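Local coordinates for protein regulator of nonsense transcripts 2 (Homo sapiens, PDB 4CEK) that acts as a factor in nonsense-mediated mRNA decay, here represented by the second of its three MIF4G domains, at residues I117-F121 with D140-M145. Sequence-based numbering, arbitrary orientation.
Sequences IVDAF and DFCMNM
Two successive helices of the all-helical MIF4G domain, 110-124 and 131-144, meet through a Met-aromatic contact between M145 and F121. Segment 117-121 is helical, F121 N hydrogen-bonded to I117 O at 2.9 Å. Residues 140-144 end helix 131-144: N144 N is hydrogen-bonded to D140 O at 3.1 Å and M145 N to F141 O at 3.2 Å, and M145 (phi/psi -138/-6) is the first to leave helical values. The register places V118 opposite M145, CA atoms 6.8 Å apart, and F121 opposite F141, at 8.1 Å. M145 (91 Å²) and F121 (82 Å²) dominate the 318 Å² buried, both CA-to-CB bonds pointing toward the partner segment. With no hydrogen bond between the segments, the contact rests on apolar and sulfur-aromatic packing: M145 (chi1 m, chi2 t, chi3 p) turns its side chain from the helix end onto helix 110-124, its CG 3.8 Å from I117 CD1 and its CE 3.5 Å from F121 CB. The F121 ring (chi1 t, chi2 82°) meets F141 obliquely, planes at 44°, F121 CE2 to F141 CD2 3.7 Å. Helix 148-159 extends the cluster, L154 touching F141. Over one F121 ring face, M145 SD sits 4.0 Å from the centroid, 27° off the normal.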
loop_
_atom_site.group_PDB
_atom_site.type_symbol
_atom_site.label_atom_id
_atom_site.label_comp_id
_atom_site.label_asym_id
_atom_site.label_seq_id
_atom_site.Cartn_x
_atom_site.Cartn_y
_atom_site.Cartn_z
ATOM N N ILE A 117 7.928 11.033 -23.011
ATOM C CA ILE A 117 6.515 10.870 -22.736
ATOM C C ILE A 117 6.280 10.104 -21.422
ATOM O O ILE A 117 5.294 10.361 -20.727
ATOM C CB ILE A 117 5.727 10.250 -23.910
ATOM C CG1 ILE A 117 5.717 8.733 -23.869
ATOM C CG2 ILE A 117 6.267 10.719 -25.259
ATOM C CD1 ILE A 117 4.300 8.196 -23.978
ATOM N N VAL A 118 7.189 9.190 -21.073
ATOM C CA VAL A 118 7.124 8.511 -19.787
ATOM C C VAL A 118 7.388 9.448 -18.595
ATOM O O VAL A 118 6.731 9.357 -17.564
ATOM C CB VAL A 118 8.103 7.323 -19.707
ATOM C CG1 VAL A 118 7.962 6.644 -18.364
ATOM C CG2 VAL A 118 7.836 6.320 -20.821
ATOM N N ASP A 119 8.352 10.336 -18.731
ATOM C CA ASP A 119 8.635 11.282 -17.671
ATOM C C ASP A 119 7.458 12.237 -17.510
ATOM O O ASP A 119 7.169 12.679 -16.401
ATOM C CB ASP A 119 9.936 12.047 -17.956
ATOM C CG ASP A 119 11.189 11.159 -17.837
ATOM O OD1 ASP A 119 11.083 9.912 -17.630
ATOM O OD2 ASP A 119 12.304 11.727 -17.957
ATOM N N ALA A 120 6.774 12.541 -18.611
ATOM C CA ALA A 120 5.537 13.317 -18.558
ATOM C C ALA A 120 4.485 12.552 -17.787
ATOM O O ALA A 120 3.771 13.110 -16.942
ATOM C CB ALA A 120 5.000 13.603 -19.973
ATOM N N PHE A 121 4.350 11.282 -18.161
ATOM C CA PHE A 121 3.322 10.397 -17.612
ATOM C C PHE A 121 3.483 10.263 -16.105
ATOM O O PHE A 121 2.535 10.493 -15.366
ATOM C CB PHE A 121 3.414 9.017 -18.264
ATOM C CG PHE A 121 2.461 8.039 -17.704
ATOM C CD1 PHE A 121 1.138 8.014 -18.140
ATOM C CD2 PHE A 121 2.868 7.148 -16.708
ATOM C CE1 PHE A 121 0.247 7.095 -17.599
ATOM C CE2 PHE A 121 1.978 6.221 -16.182
ATOM C CZ PHE A 121 0.671 6.201 -16.613
ATOM N N ASP A 140 -3.257 4.084 -20.975
ATOM C CA ASP A 140 -2.188 4.845 -21.612
ATOM C C ASP A 140 -0.829 4.153 -21.457
ATOM O O ASP A 140 -0.068 4.024 -22.416
ATOM C CB ASP A 140 -2.161 6.275 -21.030
ATOM C CG ASP A 140 -1.157 7.179 -21.703
ATOM O OD1 ASP A 140 -0.693 6.835 -22.814
ATOM O OD2 ASP A 140 -0.831 8.256 -21.132
ATOM N N PHE A 141 -0.518 3.714 -20.244
ATOM C CA PHE A 141 0.771 3.072 -19.976
ATOM C C PHE A 141 0.865 1.731 -20.707
ATOM O O PHE A 141 1.867 1.402 -21.326
ATOM C CB PHE A 141 0.956 2.850 -18.468
ATOM C CG PHE A 141 2.301 2.347 -18.119
ATOM C CD1 PHE A 141 2.556 1.001 -18.143
ATOM C CD2 PHE A 141 3.339 3.225 -17.864
ATOM C CE1 PHE A 141 3.833 0.512 -17.877
ATOM C CE2 PHE A 141 4.618 2.747 -17.603
ATOM C CZ PHE A 141 4.857 1.377 -17.599
ATOM N N CYS A 142 -0.205 0.965 -20.624
ATOM C CA CYS A 142 -0.242 -0.382 -21.164
ATOM C C CYS A 142 -0.104 -0.413 -22.710
ATOM O O CYS A 142 0.330 -1.409 -23.282
ATOM C CB CYS A 142 -1.545 -1.051 -20.716
ATOM S SG CYS A 142 -1.484 -2.839 -20.647
ATOM N N MET A 143 -0.445 0.692 -23.365
ATOM C CA MET A 143 -0.520 0.750 -24.815
ATOM C C MET A 143 0.593 1.526 -25.496
ATOM O O MET A 143 0.856 1.277 -26.666
ATOM C CB MET A 143 -1.840 1.382 -25.228
ATOM C CG MET A 143 -3.016 0.432 -25.127
ATOM S SD MET A 143 -3.995 0.513 -26.623
ATOM C CE MET A 143 -2.789 0.114 -27.902
ATOM N N ASN A 144 1.223 2.474 -24.799
ATOM C CA ASN A 144 2.247 3.322 -25.417
ATOM C C ASN A 144 3.618 3.285 -24.759
ATOM O O ASN A 144 4.584 3.856 -25.300
ATOM C CB ASN A 144 1.749 4.766 -25.448
ATOM C CG ASN A 144 0.297 4.859 -25.871
ATOM O OD1 ASN A 144 -0.146 4.117 -26.739
ATOM N ND2 ASN A 144 -0.451 5.744 -25.244
ATOM N N MET A 145 3.726 2.634 -23.600
ATOM C CA MET A 145 4.917 2.829 -22.748
ATOM C C MET A 145 5.475 1.571 -22.126
ATOM O O MET A 145 6.512 1.631 -21.492
ATOM C CB MET A 145 4.617 3.807 -21.609
ATOM C CG MET A 145 3.798 5.011 -22.016
ATOM S SD MET A 145 3.380 6.041 -20.614
ATOM C CE MET A 145 5.015 6.539 -20.155
#